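PDB 6IMU: endo-beta-1,2-glucanase from Talaromyces funiculosus, which hydrolyses internal beta-1,2-glucosidic linkages in beta-1,2-glucan chains, as an endo-acting glycoside hydrolase. Local coordinates for residues 347-352 / 378-383; 311-316 / 449-454; 139-144 / 164-169. All coordinates share one frame; numbering follows the deposited sequence.

The fold is rich in helices, consistent with an (alpha/alpha)6 barrel, and the three contacts sample different parts of it. Contact 2 (311-316 / 449-454) and contact 3 (139-144 / 164-169) each set a loop against a helix. Their centres lie about 20 Å apart and they touch where the side chain of Glu311 packs against Glu168. Contact 1 packs two strand segments next to the N-linked sugar on Asn349; its centre is about 32 Å from that of contact 2, on the opposite side of the chain's centre. Its nearest atoms come within about 9 Å of contact 3. In sequence, contact 3 closes first and contact 1 is nested inside the loop closed by contact 2.

Contact 1. Residues 347-352 / 378-383; sequences INNVTD and LDVITP. With NAG (2-acetamido-2-deoxy-beta-D-glucopyranose), chain E.
An N-glycosylated beta-hairpin strand makes this contact: Ile347 packs on Val380 and Thr382, and Asn349, the first residue of the sequon Asn349-Val350-Thr351, packs on Val380. The two segments run roughly in opposite directions without hydrogen bonds between them. Each belongs to another pairing, 347-352 with strand 357-362 and 380-381 with strand 415-421, and the contact is made mostly by side chains.

Ile347 spans two partners. Its CG2 branch meets Val380 CG1 at 3.8 Å, while its longer branch reaches toward Thr382 tip to tip, bringing CD1 to 3.2 Å from Thr382 OG1 and 3.6 Å from Thr382 CB. That hydroxyl also has a polar partner, the backbone O of Glu418, so the methyl group closes over a hydrogen-bonded oxygen. With CG1 anti to the backbone N (chi1 172°), Val380 turns one methyl group to Ile347 and the other, CG2, to Asn349 OD1.

Asn349 joins the protein to the glycan. ND2 is bonded covalently to C1 of the N-acetylglucosamine, and its remaining N-H makes a weak hydrogen bond to O7 of the sugar's acetamide (ND2 to O7 3.0 Å). At the oxygen end, OD1 accepts the N-H of Val350, with Val350 N at 2.8 Å and above the carbonyl plane. That bond and the packing of Val380 CG2 against OD1 probably limit rotation of the amide. Glu377 adds a hydrogen bond to the sugar, and Val350 CG2 approaches its O6 at 3.7 Å.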
ATOM      1  N   ILE A 347      -8.851  -1.781   7.756  1.00 20.26           N
ATOM      2  CA  ILE A 347      -9.272  -0.393   7.765  1.00 20.14           C
ATOM      3  C   ILE A 347      -9.594   0.043   9.201  1.00 20.40           C
ATOM      4  O   ILE A 347      -9.982  -0.773  10.047  1.00 20.01           O
ATOM      5  CB  ILE A 347     -10.490  -0.211   6.832  1.00 19.79           C
ATOM      6  CG1 ILE A 347     -10.716   1.255   6.463  1.00 19.55           C
ATOM      7  CG2 ILE A 347     -11.740  -0.838   7.437  1.00 19.43           C
ATOM      8  CD1 ILE A 347      -9.668   1.828   5.539  1.00 20.04           C
ATOM      9  N   ASN A 348      -9.457   1.349   9.442  1.00 20.35           N
ATOM     10  CA  ASN A 348      -9.931   1.963  10.671  1.00 21.27           C
ATOM     11  C   ASN A 348     -11.459   1.870  10.723  1.00 21.24           C
ATOM     12  O   ASN A 348     -12.141   1.979   9.697  1.00 19.98           O
ATOM     13  CB  ASN A 348      -9.446   3.407  10.815  1.00 20.96           C
ATOM     14  CG  ASN A 348      -8.022   3.481  11.316  1.00 21.05           C
ATOM     15  OD1 ASN A 348      -7.791   3.331  12.509  1.00 22.50           O
ATOM     16  ND2 ASN A 348      -7.072   3.705  10.423  1.00 20.37           N
ATOM     17  N   ASN A 349     -11.964   1.650  11.941  1.00 22.34           N
ATOM     18  CA  ASN A 349     -13.382   1.584  12.253  1.00 23.62           C
ATOM     19  C   ASN A 349     -13.942   3.010  12.296  1.00 23.39           C
ATOM     20  O   ASN A 349     -13.189   3.981  12.194  1.00 22.74           O
ATOM     21  CB  ASN A 349     -13.607   0.877  13.593  1.00 25.25           C
ATOM     22  CG  ASN A 349     -14.961   0.209  13.718  1.00 26.04           C
ATOM     23  OD1 ASN A 349     -15.854   0.433  12.905  1.00 24.19           O
ATOM     24  ND2 ASN A 349     -15.108  -0.619  14.742  1.00 28.84           N
ATOM     25  N   VAL A 350     -15.261   3.116  12.484  1.00 24.07           N
ATOM     26  CA  VAL A 350     -15.970   4.398  12.482  1.00 24.86           C
ATOM     27  C   VAL A 350     -15.486   5.282  13.641  1.00 24.45           C
ATOM     28  O   VAL A 350     -14.944   4.801  14.636  1.00 24.78           O
ATOM     29  CB  VAL A 350     -17.499   4.207  12.535  1.00 25.23           C
ATOM     30  CG1 VAL A 350     -18.006   3.475  11.310  1.00 25.64           C
ATOM     31  CG2 VAL A 350     -17.966   3.506  13.802  1.00 25.77           C
ATOM     32  N   THR A 351     -15.688   6.590  13.463  1.00 24.13           N
ATOM     33  CA  THR A 351     -15.525   7.602  14.483  1.00 24.73           C
ATOM     34  C   THR A 351     -16.783   7.633  15.358  1.00 24.40           C
ATOM     35  O   THR A 351     -17.897   7.579  14.848  1.00 22.80           O
ATOM     36  CB  THR A 351     -15.321   8.993  13.865  1.00 24.17           C
ATOM     37  OG1 THR A 351     -14.111   8.984  13.107  1.00 23.83           O
ATOM     38  CG2 THR A 351     -15.255  10.104  14.889  1.00 24.23           C
ATOM     39  N   ASP A 352     -16.575   7.725  16.676  1.00 25.73           N
ATOM     40  CA  ASP A 352     -17.640   8.046  17.624  1.00 26.80           C
ATOM     41  C   ASP A 352     -17.835   9.558  17.581  1.00 26.16           C
ATOM     42  O   ASP A 352     -16.963  10.301  18.021  1.00 23.95           O
ATOM     43  CB  ASP A 352     -17.310   7.548  19.031  1.00 28.57           C
ATOM     44  CG  ASP A 352     -18.363   7.898  20.074  1.00 30.90           C
ATOM     45  OD1 ASP A 352     -19.241   8.747  19.783  1.00 30.59           O
ATOM     46  OD2 ASP A 352     -18.302   7.310  21.175  1.00 31.42           O
ATOM     47  N   LEU A 378     -17.411  -7.646   8.684  1.00 26.20           N
ATOM     48  CA  LEU A 378     -17.805  -7.229   7.330  1.00 26.29           C
ATOM     49  C   LEU A 378     -18.865  -6.110   7.369  1.00 25.51           C
ATOM     50  O   LEU A 378     -19.654  -5.960   6.433  1.00 23.98           O
ATOM     51  CB  LEU A 378     -18.353  -8.457   6.596  1.00 27.95           C
ATOM     52  CG  LEU A 378     -17.357  -9.593   6.359  1.00 28.92           C
ATOM     53  CD1 LEU A 378     -18.029 -10.747   5.627  1.00 28.76           C
ATOM     54  CD2 LEU A 378     -16.141  -9.102   5.579  1.00 29.36           C
ATOM     55  N   ASP A 379     -18.862  -5.295   8.426  1.00 25.37           N
ATOM     56  CA  ASP A 379     -19.832  -4.204   8.545  1.00 26.19           C
ATOM     57  C   ASP A 379     -19.246  -2.896   7.996  1.00 25.23           C
ATOM     58  O   ASP A 379     -20.000  -1.946   7.829  1.00 26.03           O
ATOM     59  CB  ASP A 379     -20.339  -4.031   9.981  1.00 26.63           C
ATOM     60  CG  ASP A 379     -19.258  -3.814  11.024  1.00 28.37           C
ATOM     61  OD1 ASP A 379     -18.068  -3.935  10.683  1.00 29.78           O
ATOM     62  OD2 ASP A 379     -19.619  -3.527  12.179  1.00 31.97           O
ATOM     63  N   VAL A 380     -17.933  -2.850   7.721  1.00 23.52           N
ATOM     64  CA  VAL A 380     -17.242  -1.614   7.284  1.00 22.97           C
ATOM     65  C   VAL A 380     -16.543  -1.849   5.936  1.00 22.54           C
ATOM     66  O   VAL A 380     -15.775  -2.800   5.785  1.00 21.33           O
ATOM     67  CB  VAL A 380     -16.244  -1.121   8.353  1.00 23.97           C
ATOM     68  CG1 VAL A 380     -15.381   0.033   7.851  1.00 24.23           C
ATOM     69  CG2 VAL A 380     -16.954  -0.734   9.645  1.00 24.17           C
ATOM     70  N   ILE A 381     -16.811  -0.945   4.981  1.00 21.73           N
ATOM     71  CA  ILE A 381     -16.266  -0.971   3.613  1.00 20.71           C
ATOM     72  C   ILE A 381     -15.400   0.276   3.425  1.00 19.92           C
ATOM     73  O   ILE A 381     -15.549   1.251   4.161  1.00 19.69           O
ATOM     74  CB  ILE A 381     -17.382  -1.056   2.552  1.00 21.08           C
ATOM     75  CG1 ILE A 381     -18.469   0.001   2.779  1.00 21.42           C
ATOM     76  CG2 ILE A 381     -17.958  -2.469   2.495  1.00 20.69           C
ATOM     77  CD1 ILE A 381     -19.446   0.146   1.641  1.00 21.14           C
ATOM     78  N   THR A 382     -14.478   0.226   2.461  1.00 18.29           N
ATOM     79  CA  THR A 382     -13.513   1.318   2.280  1.00 18.37           C
ATOM     80  C   THR A 382     -13.201   1.503   0.803  1.00 18.25           C
ATOM     81  O   THR A 382     -13.025   0.523   0.084  1.00 18.94           O
ATOM     82  CB  THR A 382     -12.233   1.072   3.094  1.00 17.91           C
ATOM     83  OG1 THR A 382     -11.318   2.132   2.799  1.00 17.45           O
ATOM     84  CG2 THR A 382     -11.588  -0.266   2.809  1.00 18.44           C
ATOM     85  N   PRO A 383     -13.102   2.757   0.305  1.00 18.64           N
ATOM     86  CA  PRO A 383     -12.745   3.005  -1.095  1.00 18.98           C
ATOM     87  C   PRO A 383     -11.449   2.329  -1.579  1.00 19.56           C
ATOM     88  O   PRO A 383     -11.388   1.932  -2.736  1.00 20.15           O
ATOM     89  CB  PRO A 383     -12.600   4.536  -1.162  1.00 19.34           C
ATOM     90  CG  PRO A 383     -13.513   5.044  -0.061  1.00 19.12           C
ATOM     91  CD  PRO A 383     -13.399   4.002   1.034  1.00 18.90           C
TER
HETATM   92  C1  NAG E 603     -16.292  -1.376  15.059  1.00 29.38           C
HETATM   93  C2  NAG E 603     -15.915  -2.463  16.054  1.00 30.21           C
HETATM   94  C3  NAG E 603     -17.138  -3.318  16.359  1.00 30.54           C
HETATM   95  C4  NAG E 603     -18.255  -2.451  16.928  1.00 31.63           C
HETATM   96  C5  NAG E 603     -18.529  -1.311  15.957  1.00 31.73           C
HETATM   97  C6  NAG E 603     -19.565  -0.345  16.518  1.00 31.79           C
HETATM   98  C7  NAG E 603     -13.525  -3.102  15.859  1.00 29.08           C
HETATM   99  C8  NAG E 603     -12.595  -4.188  15.386  1.00 28.63           C
HETATM  100  N2  NAG E 603     -14.814  -3.309  15.588  1.00 30.23           N
HETATM  101  O3  NAG E 603     -16.764  -4.330  17.294  1.00 31.49           O
HETATM  102  O4  NAG E 603     -19.450  -3.230  17.151  1.00 33.81           O
HETATM  103  O5  NAG E 603     -17.330  -0.581  15.653  1.00 30.21           O
HETATM  104  O6  NAG E 603     -19.719   0.698  15.547  1.00 32.78           O
HETATM  105  O7  NAG E 603     -13.121  -2.126  16.479  1.00 29.25           O

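Contact 2. Residues 311-316 / 449-454; sequences EMPYYD and GLVSQK
Pro313 sits at the centre of an inverse gamma turn, closed by Tyr314 N to Met312 O at 2.8 Å, and the chain through Met312 and Pro313 passes alongside Val451 and Ser452 with CA atoms 6.1 Å apart for Met312 and Val451. The chain then runs through a short 3-10 segment ending at Asp316 toward helix 318-337; its partner here is helix 448-457. No direct hydrogen bond links the two segments.

Val451 carries most of the contact on the helix side. Its CG1 lies anti to the backbone N (chi1 166°), which leaves both methyl groups facing Glu311 O: CG2 presses on it at 3.0 Å and CG1 lies 3.5 Å from the same Glu311 O, with only loose approaches to Pro313 CD and Met312 CG. Glu311 O is buried here and has no hydrogen-bonding partner in the model, so this tight hydrocarbon cover probably comes at some polar cost. The Glu311 side chain starts away from the helix, and its OE2 is hydrogen-bonded to Trp307 NE1.

One step along the helix, Ser452 meets the proline ring with its CB, 3.7 Å from Pro313 CG. Tyr461 and Phe464 of helix 461-475 also touch Pro313, so residues of two helices pack on the ring.

Past the turn, the link becomes polar. Asp316 directs its CB toward the helix, and its carboxylate also bonds to Tyr461 OH. A water completes the bridge, donating to Asp316 OD2 at 2.6 Å and lying 2.9 Å from Ser452 OG.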
ATOM      1  N   GLU A 311       4.694  -3.041  -6.706  1.00 18.61           N
ATOM      2  CA  GLU A 311       6.111  -2.718  -6.474  1.00 19.30           C
ATOM      3  C   GLU A 311       7.052  -3.554  -7.352  1.00 20.06           C
ATOM      4  O   GLU A 311       8.161  -3.108  -7.632  1.00 21.59           O
ATOM      5  CB  GLU A 311       6.447  -2.862  -4.989  1.00 19.12           C
ATOM      6  CG  GLU A 311       5.600  -1.961  -4.104  1.00 18.55           C
ATOM      7  CD  GLU A 311       6.275  -1.494  -2.829  1.00 19.35           C
ATOM      8  OE1 GLU A 311       7.507  -1.294  -2.847  1.00 18.50           O
ATOM      9  OE2 GLU A 311       5.565  -1.335  -1.819  1.00 18.01           O
ATOM     10  N   MET A 312       6.632  -4.749  -7.775  1.00 19.92           N
ATOM     11  CA  MET A 312       7.471  -5.612  -8.607  1.00 20.27           C
ATOM     12  C   MET A 312       6.625  -6.158  -9.752  1.00 20.04           C
ATOM     13  O   MET A 312       5.411  -6.259  -9.617  1.00 19.53           O
ATOM     14  CB  MET A 312       8.062  -6.762  -7.787  1.00 20.70           C
ATOM     15  CG  MET A 312       8.943  -6.279  -6.659  1.00 21.31           C
ATOM     16  SD  MET A 312       9.756  -7.619  -5.773  1.00 22.80           S
ATOM     17  CE  MET A 312      11.074  -8.029  -6.912  1.00 23.03           C
ATOM     18  N   PRO A 313       7.230  -6.489 -10.917  1.00 20.88           N
ATOM     19  CA  PRO A 313       6.458  -6.861 -12.107  1.00 20.45           C
ATOM     20  C   PRO A 313       5.894  -8.290 -12.096  1.00 20.55           C
ATOM     21  O   PRO A 313       6.150  -9.065 -13.014  1.00 21.38           O
ATOM     22  CB  PRO A 313       7.495  -6.671 -13.224  1.00 20.78           C
ATOM     23  CG  PRO A 313       8.792  -7.040 -12.563  1.00 21.08           C
ATOM     24  CD  PRO A 313       8.681  -6.456 -11.170  1.00 20.89           C
ATOM     25  N   TYR A 314       5.076  -8.596 -11.087  1.00 20.27           N
ATOM     26  CA  TYR A 314       4.379  -9.871 -10.984  1.00 20.54           C
ATOM     27  C   TYR A 314       3.505 -10.124 -12.218  1.00 22.04           C
ATOM     28  O   TYR A 314       3.356 -11.267 -12.653  1.00 23.25           O
ATOM     29  CB  TYR A 314       3.518  -9.894  -9.721  1.00 20.33           C
ATOM     30  CG  TYR A 314       4.290 -10.197  -8.464  1.00 19.06           C
ATOM     31  CD1 TYR A 314       4.897  -9.186  -7.743  1.00 18.61           C
ATOM     32  CD2 TYR A 314       4.393 -11.494  -7.986  1.00 18.92           C
ATOM     33  CE1 TYR A 314       5.617  -9.455  -6.592  1.00 18.51           C
ATOM     34  CE2 TYR A 314       5.097 -11.778  -6.827  1.00 19.07           C
ATOM     35  CZ  TYR A 314       5.720 -10.757  -6.132  1.00 18.57           C
ATOM     36  OH  TYR A 314       6.419 -11.029  -4.990  1.00 18.10           O
ATOM     37  N   TYR A 315       2.923  -9.056 -12.780  1.00 22.67           N
ATOM     38  CA  TYR A 315       1.928  -9.195 -13.842  1.00 23.06           C
ATOM     39  C   TYR A 315       2.604  -9.349 -15.213  1.00 23.53           C
ATOM     40  O   TYR A 315       1.915  -9.505 -16.212  1.00 24.09           O
ATOM     41  CB  TYR A 315       0.924  -8.034 -13.795  1.00 23.13           C
ATOM     42  CG  TYR A 315      -0.016  -8.058 -12.612  1.00 22.74           C
ATOM     43  CD1 TYR A 315      -0.092  -9.153 -11.762  1.00 22.28           C
ATOM     44  CD2 TYR A 315      -0.853  -6.985 -12.347  1.00 22.99           C
ATOM     45  CE1 TYR A 315      -0.948  -9.176 -10.674  1.00 22.81           C
ATOM     46  CE2 TYR A 315      -1.724  -6.994 -11.268  1.00 22.99           C
ATOM     47  CZ  TYR A 315      -1.776  -8.094 -10.429  1.00 23.63           C
ATOM     48  OH  TYR A 315      -2.638  -8.124  -9.371  1.00 22.96           O
ATOM     49  N   ASP A 316       3.940  -9.341 -15.255  1.00 24.29           N
ATOM     50  CA  ASP A 316       4.685  -9.755 -16.455  1.00 24.04           C
ATOM     51  C   ASP A 316       4.533 -11.265 -16.671  1.00 24.25           C
ATOM     52  O   ASP A 316       4.776 -11.738 -17.764  1.00 25.93           O
ATOM     53  CB  ASP A 316       6.171  -9.398 -16.359  1.00 23.07           C
ATOM     54  CG  ASP A 316       6.468  -7.923 -16.539  1.00 22.36           C
ATOM     55  OD1 ASP A 316       5.509  -7.139 -16.565  1.00 22.17           O
ATOM     56  OD2 ASP A 316       7.656  -7.574 -16.646  1.00 21.32           O
ATOM     57  N   GLY A 449       6.870  -1.112 -13.469  1.00 23.15           N
ATOM     58  CA  GLY A 449       7.571  -0.676 -14.677  1.00 23.45           C
ATOM     59  C   GLY A 449       8.965  -0.132 -14.371  1.00 23.34           C
ATOM     60  O   GLY A 449       9.957  -0.611 -14.923  1.00 23.45           O
ATOM     61  N   LEU A 450       9.043   0.866 -13.484  1.00 22.89           N
ATOM     62  CA  LEU A 450      10.340   1.446 -13.071  1.00 23.31           C
ATOM     63  C   LEU A 450      11.251   0.358 -12.483  1.00 22.77           C
ATOM     64  O   LEU A 450      12.438   0.285 -12.823  1.00 22.79           O
ATOM     65  CB  LEU A 450      10.113   2.573 -12.056  1.00 23.91           C
ATOM     66  CG  LEU A 450       9.620   3.890 -12.650  1.00 23.83           C
ATOM     67  CD1 LEU A 450       9.009   4.770 -11.575  1.00 23.54           C
ATOM     68  CD2 LEU A 450      10.743   4.623 -13.368  1.00 23.77           C
ATOM     69  N   VAL A 451      10.681  -0.490 -11.619  1.00 21.97           N
ATOM     70  CA  VAL A 451      11.429  -1.517 -10.908  1.00 22.29           C
ATOM     71  C   VAL A 451      11.996  -2.533 -11.910  1.00 24.03           C
ATOM     72  O   VAL A 451      13.170  -2.911 -11.810  1.00 24.90           O
ATOM     73  CB  VAL A 451      10.565  -2.196  -9.826  1.00 21.71           C
ATOM     74  CG1 VAL A 451      11.202  -3.477  -9.304  1.00 22.27           C
ATOM     75  CG2 VAL A 451      10.278  -1.236  -8.677  1.00 21.74           C
ATOM     76  N   SER A 452      11.174  -2.976 -12.867  1.00 23.87           N
ATOM     77  CA  SER A 452      11.609  -3.975 -13.839  1.00 24.46           C
ATOM     78  C   SER A 452      12.735  -3.415 -14.727  1.00 23.83           C
ATOM     79  O   SER A 452      13.616  -4.157 -15.142  1.00 23.62           O
ATOM     80  CB  SER A 452      10.454  -4.497 -14.651  1.00 24.87           C
ATOM     81  OG  SER A 452      10.086  -3.579 -15.661  1.00 26.64           O
ATOM     82  N   GLN A 453      12.708  -2.112 -15.016  1.00 24.04           N
ATOM     83  CA  GLN A 453      13.786  -1.489 -15.784  1.00 25.12           C
ATOM     84  C   GLN A 453      15.115  -1.664 -15.035  1.00 24.45           C
ATOM     85  O   GLN A 453      16.099  -2.120 -15.600  1.00 24.26           O
ATOM     86  CB  GLN A 453      13.488  -0.013 -16.024  1.00 25.95           C
ATOM     87  CG  GLN A 453      14.537   0.691 -16.872  1.00 27.47           C
ATOM     88  CD  GLN A 453      14.340   2.184 -16.858  1.00 28.41           C
ATOM     89  OE1 GLN A 453      13.302   2.691 -16.428  1.00 27.29           O
ATOM     90  NE2 GLN A 453      15.337   2.900 -17.352  1.00 29.93           N
ATOM     91  N   LYS A 454      15.119  -1.303 -13.748  1.00 24.46           N
ATOM     92  CA  LYS A 454      16.321  -1.350 -12.923  1.00 23.55           C
ATOM     93  C   LYS A 454      16.725  -2.818 -12.709  1.00 23.23           C
ATOM     94  O   LYS A 454      17.909  -3.148 -12.749  1.00 22.23           O
ATOM     95  CB  LYS A 454      16.072  -0.562 -11.633  1.00 24.64           C
ATOM     96  CG  LYS A 454      17.295  -0.308 -10.757  1.00 24.55           C
ATOM     97  CD  LYS A 454      17.012   0.635  -9.610  1.00 24.33           C
ATOM     98  CE  LYS A 454      18.103   0.644  -8.555  1.00 24.90           C
ATOM     99  NZ  LYS A 454      19.386   1.159  -9.080  1.00 25.30           N
TER
HETATM  100  O   HOH W   1       8.892  -5.518 -17.534  1.00 28.09           O

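Contact 3. Residues 139-144 / 164-169; sequences GFLPWF and LDNGEL
A pair of hydrogen bonds from the Asn166 side-chain amide to the backbone N and O of Leu141 ties the loop before strand 144-145 to helix 163-181, probably one of the helices of an (alpha/alpha) barrel.

The hydrogen bonds come first. Asn166 offers both ends of its amide to one residue: OD1 accepts the N-H of Leu141, 2.9 Å from Leu141 N in an almost straight bond (172°), and ND2 donates to Leu141 O at 2.8 Å. Leu141 O lies close to the amide plane of Asn166, and the pair of bonds fixes which end of the amide is which. ND2 also donates to Pro162 O.

Among the apolar contacts, Leu141 CD1 meets Leu169 CD2 at 3.7 Å, the two side chains crossing at about a right angle; Tyr127 of helix 112-133 touches both. Phe140 lies beside the amide, its CD1 3.7 Å from Asn166 CB and its ring plane 83° from the amide, while Phe210 meets that ring edge-to-face.

Looser packing occurs beyond Pro142. Asp165, whose OD2 is hydrogen-bonded to Ser81 OG, crosses the Trp143 side chain steeply without bonding to it, and the nearest atoms are Asp165 OD2 and Trp143 NE1, 4.1 Å apart.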
ATOM      1  N   GLY A 139      19.689   0.525   9.303  1.00 25.62           N
ATOM      2  CA  GLY A 139      19.224   1.315   8.162  1.00 25.25           C
ATOM      3  C   GLY A 139      17.765   1.050   7.804  1.00 24.44           C
ATOM      4  O   GLY A 139      17.267   1.592   6.820  1.00 24.97           O
ATOM      5  N   PHE A 140      17.089   0.205   8.596  1.00 23.46           N
ATOM      6  CA  PHE A 140      15.656  -0.057   8.481  1.00 24.35           C
ATOM      7  C   PHE A 140      14.883   0.886   9.407  1.00 22.96           C
ATOM      8  O   PHE A 140      15.472   1.494  10.301  1.00 23.37           O
ATOM      9  CB  PHE A 140      15.358  -1.519   8.814  1.00 25.47           C
ATOM     10  CG  PHE A 140      16.008  -2.507   7.879  1.00 27.06           C
ATOM     11  CD1 PHE A 140      15.466  -2.757   6.628  1.00 27.34           C
ATOM     12  CD2 PHE A 140      17.174  -3.168   8.237  1.00 27.08           C
ATOM     13  CE1 PHE A 140      16.066  -3.664   5.768  1.00 28.71           C
ATOM     14  CE2 PHE A 140      17.770  -4.072   7.373  1.00 28.16           C
ATOM     15  CZ  PHE A 140      17.212  -4.326   6.143  1.00 28.18           C
ATOM     16  N   LEU A 141      13.568   0.989   9.197  1.00 21.50           N
ATOM     17  CA  LEU A 141      12.718   1.875  10.001  1.00 21.47           C
ATOM     18  C   LEU A 141      11.717   1.052  10.803  1.00 20.95           C
ATOM     19  O   LEU A 141      11.020   0.197  10.256  1.00 21.25           O
ATOM     20  CB  LEU A 141      11.966   2.861   9.105  1.00 21.41           C
ATOM     21  CG  LEU A 141      12.813   3.782   8.230  1.00 21.39           C
ATOM     22  CD1 LEU A 141      11.901   4.658   7.388  1.00 21.43           C
ATOM     23  CD2 LEU A 141      13.750   4.648   9.058  1.00 21.34           C
ATOM     24  N   PRO A 142      11.574   1.335  12.115  1.00 20.61           N
ATOM     25  CA  PRO A 142      10.458   0.820  12.906  1.00 21.15           C
ATOM     26  C   PRO A 142       9.236   1.714  12.653  1.00 21.43           C
ATOM     27  O   PRO A 142       9.309   2.613  11.833  1.00 21.91           O
ATOM     28  CB  PRO A 142      10.979   0.996  14.331  1.00 20.63           C
ATOM     29  CG  PRO A 142      11.744   2.298  14.248  1.00 20.73           C
ATOM     30  CD  PRO A 142      12.418   2.252  12.892  1.00 20.94           C
ATOM     31  N   TRP A 143       8.145   1.480  13.376  1.00 22.32           N
ATOM     32  CA  TRP A 143       7.110   2.506  13.516  1.00 23.03           C
ATOM     33  C   TRP A 143       7.724   3.675  14.293  1.00 23.18           C
ATOM     34  O   TRP A 143       8.395   3.467  15.302  1.00 23.68           O
ATOM     35  CB  TRP A 143       5.860   1.948  14.203  1.00 22.67           C
ATOM     36  CG  TRP A 143       5.076   1.013  13.338  1.00 22.35           C
ATOM     37  CD1 TRP A 143       5.431  -0.244  12.945  1.00 23.18           C
ATOM     38  CD2 TRP A 143       3.792   1.264  12.747  1.00 22.10           C
ATOM     39  NE1 TRP A 143       4.458  -0.791  12.155  1.00 22.07           N
ATOM     40  CE2 TRP A 143       3.439   0.111  12.016  1.00 22.39           C
ATOM     41  CE3 TRP A 143       2.911   2.351  12.761  1.00 22.84           C
ATOM     42  CZ2 TRP A 143       2.240   0.016  11.309  1.00 22.54           C
ATOM     43  CZ3 TRP A 143       1.725   2.256  12.068  1.00 22.31           C
ATOM     44  CH2 TRP A 143       1.392   1.100  11.359  1.00 22.67           C
ATOM     45  N   PHE A 144       7.544   4.893  13.775  1.00 22.75           N
ATOM     46  CA  PHE A 144       8.264   6.056  14.276  1.00 22.31           C
ATOM     47  C   PHE A 144       7.289   7.203  14.561  1.00 22.87           C
ATOM     48  O   PHE A 144       6.198   7.250  14.001  1.00 23.12           O
ATOM     49  CB  PHE A 144       9.341   6.500  13.281  1.00 22.08           C
ATOM     50  CG  PHE A 144       8.878   6.658  11.856  1.00 21.64           C
ATOM     51  CD1 PHE A 144       8.156   7.774  11.460  1.00 22.02           C
ATOM     52  CD2 PHE A 144       9.165   5.690  10.905  1.00 22.07           C
ATOM     53  CE1 PHE A 144       7.728   7.916  10.151  1.00 21.55           C
ATOM     54  CE2 PHE A 144       8.727   5.829   9.594  1.00 22.14           C
ATOM     55  CZ  PHE A 144       8.018   6.946   9.222  1.00 21.37           C
ATOM     56  N   LEU A 164       8.105  -6.649   6.820  1.00 18.97           N
ATOM     57  CA  LEU A 164       7.075  -6.408   5.802  1.00 18.91           C
ATOM     58  C   LEU A 164       7.130  -4.950   5.332  1.00 19.00           C
ATOM     59  O   LEU A 164       7.229  -4.696   4.139  1.00 18.69           O
ATOM     60  CB  LEU A 164       5.703  -6.747   6.389  1.00 19.63           C
ATOM     61  CG  LEU A 164       4.512  -6.639   5.436  1.00 19.84           C
ATOM     62  CD1 LEU A 164       3.435  -7.635   5.832  1.00 20.45           C
ATOM     63  CD2 LEU A 164       3.943  -5.230   5.421  1.00 19.64           C
ATOM     64  N   ASP A 165       7.052  -4.008   6.281  1.00 18.46           N
ATOM     65  CA  ASP A 165       6.931  -2.585   5.973  1.00 19.44           C
ATOM     66  C   ASP A 165       8.187  -2.099   5.241  1.00 18.66           C
ATOM     67  O   ASP A 165       8.112  -1.284   4.325  1.00 17.94           O
ATOM     68  CB  ASP A 165       6.704  -1.757   7.236  1.00 21.85           C
ATOM     69  CG  ASP A 165       5.480  -2.186   8.028  1.00 23.81           C
ATOM     70  OD1 ASP A 165       5.472  -3.333   8.514  1.00 25.98           O
ATOM     71  OD2 ASP A 165       4.547  -1.374   8.146  1.00 25.58           O
ATOM     72  N   ASN A 166       9.352  -2.594   5.669  1.00 17.38           N
ATOM     73  CA  ASN A 166      10.612  -2.170   5.100  1.00 16.87           C
ATOM     74  C   ASN A 166      10.749  -2.720   3.674  1.00 16.41           C
ATOM     75  O   ASN A 166      11.272  -2.032   2.792  1.00 16.41           O
ATOM     76  CB  ASN A 166      11.777  -2.533   6.022  1.00 16.68           C
ATOM     77  CG  ASN A 166      11.938  -1.506   7.122  1.00 16.74           C
ATOM     78  OD1 ASN A 166      12.441  -0.414   6.874  1.00 16.85           O
ATOM     79  ND2 ASN A 166      11.471  -1.823   8.317  1.00 16.45           N
ATOM     80  N   GLY A 167      10.278  -3.947   3.448  1.00 16.07           N
ATOM     81  CA  GLY A 167      10.274  -4.543   2.095  1.00 17.32           C
ATOM     82  C   GLY A 167       9.563  -3.647   1.094  1.00 17.39           C
ATOM     83  O   GLY A 167      10.027  -3.450  -0.022  1.00 18.67           O
ATOM     84  N   GLU A 168       8.427  -3.079   1.520  1.00 17.95           N
ATOM     85  CA  GLU A 168       7.635  -2.157   0.705  1.00 16.81           C
ATOM     86  C   GLU A 168       8.441  -0.884   0.414  1.00 16.44           C
ATOM     87  O   GLU A 168       8.522  -0.451  -0.718  1.00 14.97           O
ATOM     88  CB  GLU A 168       6.321  -1.831   1.413  1.00 18.07           C
ATOM     89  CG  GLU A 168       5.421  -3.039   1.604  1.00 19.30           C
ATOM     90  CD  GLU A 168       4.172  -2.779   2.428  1.00 20.26           C
ATOM     91  OE1 GLU A 168       4.172  -1.815   3.213  1.00 21.66           O
ATOM     92  OE2 GLU A 168       3.208  -3.548   2.283  1.00 21.68           O
ATOM     93  N   LEU A 169       9.046  -0.293   1.455  1.00 16.97           N
ATOM     94  CA  LEU A 169       9.818   0.940   1.304  1.00 17.79           C
ATOM     95  C   LEU A 169      10.997   0.724   0.345  1.00 17.01           C
ATOM     96  O   LEU A 169      11.241   1.542  -0.529  1.00 16.33           O
ATOM     97  CB  LEU A 169      10.307   1.408   2.677  1.00 18.39           C
ATOM     98  CG  LEU A 169      11.209   2.643   2.674  1.00 19.62           C
ATOM     99  CD1 LEU A 169      10.557   3.804   1.939  1.00 20.47           C
ATOM    100  CD2 LEU A 169      11.568   3.032   4.092  1.00 19.99           C
TER